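Adenylyl-sulfate kinase 1, chloroplastic (Arabidopsis thaliana, PDB 3UIE) phosphorylates adenosine 5'-phosphosulfate with ATP to make 3'-phosphoadenylyl sulfate, the activated sulfate that the plant needs for reproduction, viability and glucosinolate production. Local coordinates at residues 36-41 with 126-130; 169-173 with 187-191. One frame throughout, in Å; residues are numbered along the deposited sequence.

Contact 1: 36-41 with 126-130; sequences SGKSTL and EVFMD. With MG (magnesium ion), chain F; ANP (phosphoaminophosphonic acid-adenylate ester), chain E.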
loop_
_atom_site.group_PDB
_atom_site.type_symbol
_atom_site.label_atom_id
_atom_site.label_comp_id
_atom_site.label_asym_id
_atom_site.label_seq_id
_atom_site.Cartn_x
_atom_site.Cartn_y
_atom_site.Cartn_z
ATOM N N SER A 36 22.178 -10.725 1.969
ATOM C CA SER A 36 23.007 -9.722 1.290
ATOM C C SER A 36 22.970 -8.371 1.996
ATOM O O SER A 36 23.770 -7.485 1.701
ATOM C CB SER A 36 22.594 -9.563 -0.180
ATOM O OG SER A 36 21.234 -9.200 -0.311
ATOM N N GLY A 37 22.032 -8.220 2.927
ATOM C CA GLY A 37 21.920 -7.016 3.735
ATOM C C GLY A 37 20.859 -6.012 3.278
ATOM O O GLY A 37 20.966 -4.821 3.580
ATOM N N LYS A 38 19.833 -6.482 2.571
ATOM C CA LYS A 38 18.770 -5.604 2.084
ATOM C C LYS A 38 18.013 -4.899 3.225
ATOM O O LYS A 38 17.815 -3.680 3.196
ATOM C CB LYS A 38 17.781 -6.389 1.211
ATOM C CG LYS A 38 18.389 -7.035 -0.038
ATOM C CD LYS A 38 17.317 -7.867 -0.759
ATOM C CE LYS A 38 16.687 -8.931 0.147
ATOM N NZ LYS A 38 17.636 -10.065 0.444
ATOM N N SER A 39 17.595 -5.664 4.228
ATOM C CA SER A 39 16.802 -5.102 5.327
ATOM C C SER A 39 17.639 -4.157 6.183
ATOM O O SER A 39 17.152 -3.122 6.671
ATOM C CB SER A 39 16.191 -6.223 6.187
ATOM O OG SER A 39 15.246 -6.939 5.411
ATOM N N THR A 40 18.900 -4.514 6.362
ATOM C CA THR A 40 19.800 -3.693 7.151
ATOM C C THR A 40 20.006 -2.333 6.481
ATOM O O THR A 40 19.982 -1.282 7.137
ATOM C CB THR A 40 21.128 -4.399 7.354
ATOM O OG1 THR A 40 20.898 -5.599 8.106
ATOM C CG2 THR A 40 22.072 -3.499 8.105
ATOM N N LEU A 41 20.206 -2.362 5.172
ATOM C CA LEU A 41 20.302 -1.135 4.389
ATOM C C LEU A 41 18.981 -0.348 4.424
ATOM O O LEU A 41 18.976 0.872 4.608
ATOM C CB LEU A 41 20.680 -1.448 2.947
ATOM C CG LEU A 41 20.538 -0.195 2.075
ATOM C CD1 LEU A 41 21.620 0.823 2.411
ATOM C CD2 LEU A 41 20.536 -0.548 0.607
ATOM N N GLU A 126 16.502 1.243 -8.665
ATOM C CA GLU A 126 16.855 -0.144 -8.384
ATOM C C GLU A 126 18.208 -0.199 -7.690
ATOM O O GLU A 126 19.208 0.278 -8.219
ATOM C CB GLU A 126 16.874 -0.941 -9.688
ATOM C CG GLU A 126 16.953 -2.445 -9.521
ATOM C CD GLU A 126 16.742 -3.170 -10.836
ATOM O OE1 GLU A 126 16.830 -2.510 -11.892
ATOM O OE2 GLU A 126 16.477 -4.395 -10.814
ATOM N N VAL A 127 18.230 -0.800 -6.508
ATOM C CA VAL A 127 19.416 -0.849 -5.670
ATOM C C VAL A 127 19.847 -2.304 -5.502
ATOM O O VAL A 127 19.092 -3.109 -4.970
ATOM C CB VAL A 127 19.128 -0.217 -4.284
ATOM C CG1 VAL A 127 20.333 -0.340 -3.370
ATOM C CG2 VAL A 127 18.714 1.243 -4.451
ATOM N N PHE A 128 21.040 -2.646 -6.001
ATOM C CA PHE A 128 21.514 -4.027 -5.972
ATOM C C PHE A 128 22.475 -4.208 -4.807
ATOM O O PHE A 128 23.505 -3.532 -4.732
ATOM C CB PHE A 128 22.235 -4.360 -7.297
ATOM C CG PHE A 128 22.774 -5.772 -7.386
ATOM C CD1 PHE A 128 22.140 -6.834 -6.756
ATOM C CD2 PHE A 128 23.931 -6.031 -8.114
ATOM C CE1 PHE A 128 22.647 -8.123 -6.857
ATOM C CE2 PHE A 128 24.446 -7.317 -8.208
ATOM C CZ PHE A 128 23.802 -8.369 -7.575
ATOM N N MET A 129 22.141 -5.124 -3.897
ATOM C CA MET A 129 23.080 -5.530 -2.864
ATOM C C MET A 129 24.043 -6.556 -3.468
ATOM O O MET A 129 23.786 -7.766 -3.454
ATOM C CB MET A 129 22.352 -6.116 -1.658
ATOM C CG MET A 129 21.286 -5.176 -1.042
ATOM S SD MET A 129 21.900 -3.498 -0.726
ATOM C CE MET A 129 23.026 -3.807 0.635
ATOM N N ASP A 130 25.148 -6.057 -4.005
ATOM C CA ASP A 130 26.089 -6.865 -4.769
ATOM C C ASP A 130 27.033 -7.623 -3.832
ATOM O O ASP A 130 28.217 -7.319 -3.758
ATOM C CB ASP A 130 26.883 -5.941 -5.697
ATOM C CG ASP A 130 27.766 -6.696 -6.679
ATOM O OD1 ASP A 130 27.625 -7.934 -6.808
ATOM O OD2 ASP A 130 28.600 -6.030 -7.326
HETATM MG MG MG F . 15.581 -9.121 5.031
HETATM P PG ANP E . 16.753 -11.763 3.641
HETATM O O1G ANP E . 16.708 -13.336 3.988
HETATM O O2G ANP E . 15.671 -11.124 4.518
HETATM O O3G ANP E . 16.475 -11.559 2.171
HETATM P PB ANP E . 18.677 -9.553 3.842
HETATM O O1B ANP E . 17.624 -8.593 4.498
HETATM O O2B ANP E . 19.190 -9.223 2.419
HETATM N N3B ANP E . 18.230 -11.162 4.195
HETATM P PA ANP E . 19.893 -8.713 6.352
HETATM O O1A ANP E . 18.949 -9.380 7.289
HETATM O O2A ANP E . 19.694 -7.236 6.251
HETATM O O3A ANP E . 19.823 -9.471 4.978
HETATM O "O5'" ANP E . 21.390 -8.976 6.780
HETATM C "C5'" ANP E . 21.897 -10.249 6.987
HETATM C "C4'" ANP E . 22.986 -10.309 7.902
HETATM O "O4'" ANP E . 24.153 -9.630 7.343
HETATM C "C3'" ANP E . 22.586 -9.577 9.109
HETATM O "O3'" ANP E . 22.826 -10.372 10.250
HETATM C "C2'" ANP E . 23.395 -8.366 9.140
HETATM O "O2'" ANP E . 23.929 -8.136 10.414
HETATM C "C1'" ANP E . 24.506 -8.594 8.186
HETATM N N9 ANP E . 24.786 -7.354 7.449
HETATM C C8 ANP E . 23.843 -6.566 6.913
HETATM N N7 ANP E . 24.455 -5.546 6.329
HETATM C C5 ANP E . 25.785 -5.679 6.500
HETATM C C6 ANP E . 26.866 -4.905 6.106
HETATM N N6 ANP E . 26.643 -3.674 5.360
HETATM N N1 ANP E . 28.100 -5.317 6.434
HETATM C C2 ANP E . 28.284 -6.456 7.129
HETATM N N3 ANP E . 27.270 -7.216 7.524
HETATM C C4 ANP E . 26.006 -6.846 7.222
HETATM O O HOH W 1 14.558 -8.473 3.117
HETATM O O HOH W 2 16.249 -9.403 6.911
HETATM O O HOH W 3 13.671 -9.443 5.771
#
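A buried apolar contact seats the ATP-binding P-loop (Walker A), and the start of the helix after it, against the C-terminal end of strand 124-129 in the core of this kinase. Met-129 does most of the work on the strand side: its CB lies 3.5 Å from Ser-36 OG, its CG 3.6 Å from Lys-38 CG, and its SD 3.5 Å from Leu-41 CD2, which also reaches Val-127 CG1 at 4.0 Å. Ser-36 OG is hydrogen-bonded to Leu-33 O, whereas Lys-38 NZ binds AMPPNP O3G (2.6 Å) and O2B (2.7 Å), the amides of Lys-38, Ser-39 and Thr-40 bind its phosphates, and Ser-39 OG ligates magnesium at 2.2 Å. Gly-37, the N-cap, has backbone angles suited to glycine, and a CB there would clash with the adenine. Strand 26-31 pairs with 124-129 and sends Val-30 against Lys-38, Leu-41 and Met-129; Met-184 of helix 181-195 touches Leu-41 and Met-129, and Leu-173 of strand 171-173 meets Leu-41 and Val-127.

Contact 2: 169-173 with 187-191; sequences CEISL and KVVGY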
loop_
_atom_site.group_PDB
_atom_site.type_symbol
_atom_site.label_atom_id
_atom_site.label_comp_id
_atom_site.label_asym_id
_atom_site.label_seq_id
_atom_site.Cartn_x
_atom_site.Cartn_y
_atom_site.Cartn_z
ATOM N N CYS A 169 21.217 -1.221 -12.974
ATOM C CA CYS A 169 20.551 -0.616 -11.819
ATOM C C CYS A 169 21.146 0.754 -11.545
ATOM O O CYS A 169 22.262 1.054 -11.987
ATOM C CB CYS A 169 20.658 -1.517 -10.596
ATOM S SG CYS A 169 22.321 -1.820 -10.049
ATOM N N GLU A 170 20.389 1.582 -10.832
ATOM C CA GLU A 170 20.796 2.944 -10.522
ATOM C C GLU A 170 21.916 2.953 -9.484
ATOM O O GLU A 170 22.803 3.799 -9.529
ATOM C CB GLU A 170 19.601 3.745 -9.989
ATOM C CG GLU A 170 18.629 4.246 -11.051
ATOM C CD GLU A 170 17.797 3.152 -11.694
ATOM O OE1 GLU A 170 17.644 2.073 -11.092
ATOM O OE2 GLU A 170 17.280 3.374 -12.812
ATOM N N ILE A 171 21.863 2.018 -8.540
ATOM C CA ILE A 171 22.843 1.986 -7.462
ATOM C C ILE A 171 23.253 0.554 -7.163
ATOM O O ILE A 171 22.401 -0.319 -7.041
ATOM C CB ILE A 171 22.271 2.597 -6.158
ATOM C CG1 ILE A 171 21.736 4.000 -6.397
ATOM C CG2 ILE A 171 23.340 2.648 -5.067
ATOM C CD1 ILE A 171 21.094 4.615 -5.128
ATOM N N SER A 172 24.559 0.305 -7.089
ATOM C CA SER A 172 25.065 -0.993 -6.659
ATOM C C SER A 172 25.829 -0.827 -5.351
ATOM O O SER A 172 26.685 0.044 -5.240
ATOM C CB SER A 172 25.982 -1.600 -7.724
ATOM O OG SER A 172 26.323 -2.931 -7.388
ATOM N N LEU A 173 25.527 -1.669 -4.366
ATOM C CA LEU A 173 26.130 -1.538 -3.038
ATOM C C LEU A 173 26.805 -2.818 -2.589
ATOM O O LEU A 173 26.452 -3.907 -3.041
ATOM C CB LEU A 173 25.066 -1.142 -1.999
ATOM C CG LEU A 173 24.307 0.168 -2.217
ATOM C CD1 LEU A 173 23.167 0.245 -1.205
ATOM C CD2 LEU A 173 25.234 1.344 -2.056
ATOM N N LYS A 187 25.303 6.866 0.692
ATOM C CA LYS A 187 25.442 6.874 -0.764
ATOM C C LYS A 187 24.067 6.957 -1.432
ATOM O O LYS A 187 23.889 7.688 -2.407
ATOM C CB LYS A 187 26.203 5.635 -1.253
ATOM C CG LYS A 187 27.636 5.556 -0.773
ATOM C CD LYS A 187 28.322 4.304 -1.310
ATOM C CE LYS A 187 29.794 4.268 -0.924
ATOM N NZ LYS A 187 30.545 5.373 -1.591
ATOM N N VAL A 188 23.092 6.214 -0.907
ATOM C CA VAL A 188 21.730 6.289 -1.414
ATOM C C VAL A 188 21.132 7.665 -1.156
ATOM O O VAL A 188 20.504 8.232 -2.029
ATOM C CB VAL A 188 20.824 5.175 -0.837
ATOM C CG1 VAL A 188 19.408 5.314 -1.366
ATOM C CG2 VAL A 188 21.410 3.813 -1.213
ATOM N N VAL A 189 21.343 8.217 0.030
ATOM C CA VAL A 189 20.732 9.511 0.337
ATOM C C VAL A 189 21.336 10.594 -0.552
ATOM O O VAL A 189 20.627 11.448 -1.082
ATOM C CB VAL A 189 20.906 9.891 1.824
ATOM C CG1 VAL A 189 20.622 11.380 2.036
ATOM C CG2 VAL A 189 19.972 9.049 2.699
ATOM N N GLY A 190 22.654 10.545 -0.722
ATOM C CA GLY A 190 23.326 11.486 -1.602
ATOM C C GLY A 190 22.774 11.425 -3.009
ATOM O O GLY A 190 22.591 12.447 -3.657
ATOM N N TYR A 191 22.509 10.220 -3.488
ATOM C CA TYR A 191 21.944 10.034 -4.816
ATOM C C TYR A 191 20.538 10.644 -4.893
ATOM O O TYR A 191 20.225 11.390 -5.829
ATOM C CB TYR A 191 21.936 8.547 -5.183
ATOM C CG TYR A 191 21.272 8.216 -6.500
ATOM C CD1 TYR A 191 22.034 8.008 -7.661
ATOM C CD2 TYR A 191 19.891 8.088 -6.583
ATOM C CE1 TYR A 191 21.414 7.697 -8.873
ATOM C CE2 TYR A 191 19.271 7.785 -7.778
ATOM C CZ TYR A 191 20.024 7.589 -8.912
ATOM O OH TYR A 191 19.367 7.282 -10.077
#
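Cys-169, where 169-173 begins, turns its side chain to strand 124-129, touching Glu-126 and Phe-128, rather than to helix 187-191. Glu-170 has its CA-to-CB bond toward the helix, and its CG lies 3.3 Å from Tyr-191 OH, but its carboxylate leads away, accepting a hydrogen bond from the Glu-126 amide and forming a salt bridge with Arg-116. Ile-171 is central to the packing: its CD1 sits over one face of the Tyr-191 ring, 4.2 Å from the centroid in a CH-pi contact, and 4.0 Å from Val-188 CG2. Ser-172 faces the other way, as strand alternation requires. Leu-173 returns to the helix, its CD1 4.0 Å from Val-188 CG2 and its CD2 4.3 Å from Lys-187 CD, so the aliphatic part of an exposed lysine covers the margin. On the helix the partners are spaced i, i+1 and i+4, placing Lys-187, Val-188 and Tyr-191 along one flank. The axes of segments 171-173 and 187-191 approach to 10.2 Å and run nearly antiparallel, at 168°. Such a helix, following the edge strand and packed back across it, is characteristic of the layered alpha/beta architecture of P-loop kinases, here on one face of the sheet, beside helix 38-51.

How the contacts relate
Contact 1 precedes contact 2 along the chain; their centres lie about 10 Å apart, and both involve the same parallel sheet, where strands 124-129 and 171-173 are neighbours. Probable backbone hydrogen bonds join them: Phe-128 O lies 2.8 Å from Leu-173 N, and Asp-130 N 2.7 Å from Leu-173 O. Leu-41 CD2 packs 3.3 Å from Leu-173 CD1; Leu-41 touches Met-184 and Val-188 touches Leu-45, so helices 38-51 and 181-195 share an apolar layer on one face. The principle is a nucleotide-binding loop at the C-terminal end of a parallel sheet, its helix packed on it: contact 1 reaches the phosphates, whereas the Leu-173 side chain of contact 2 is about 8 Å from AMPPNP.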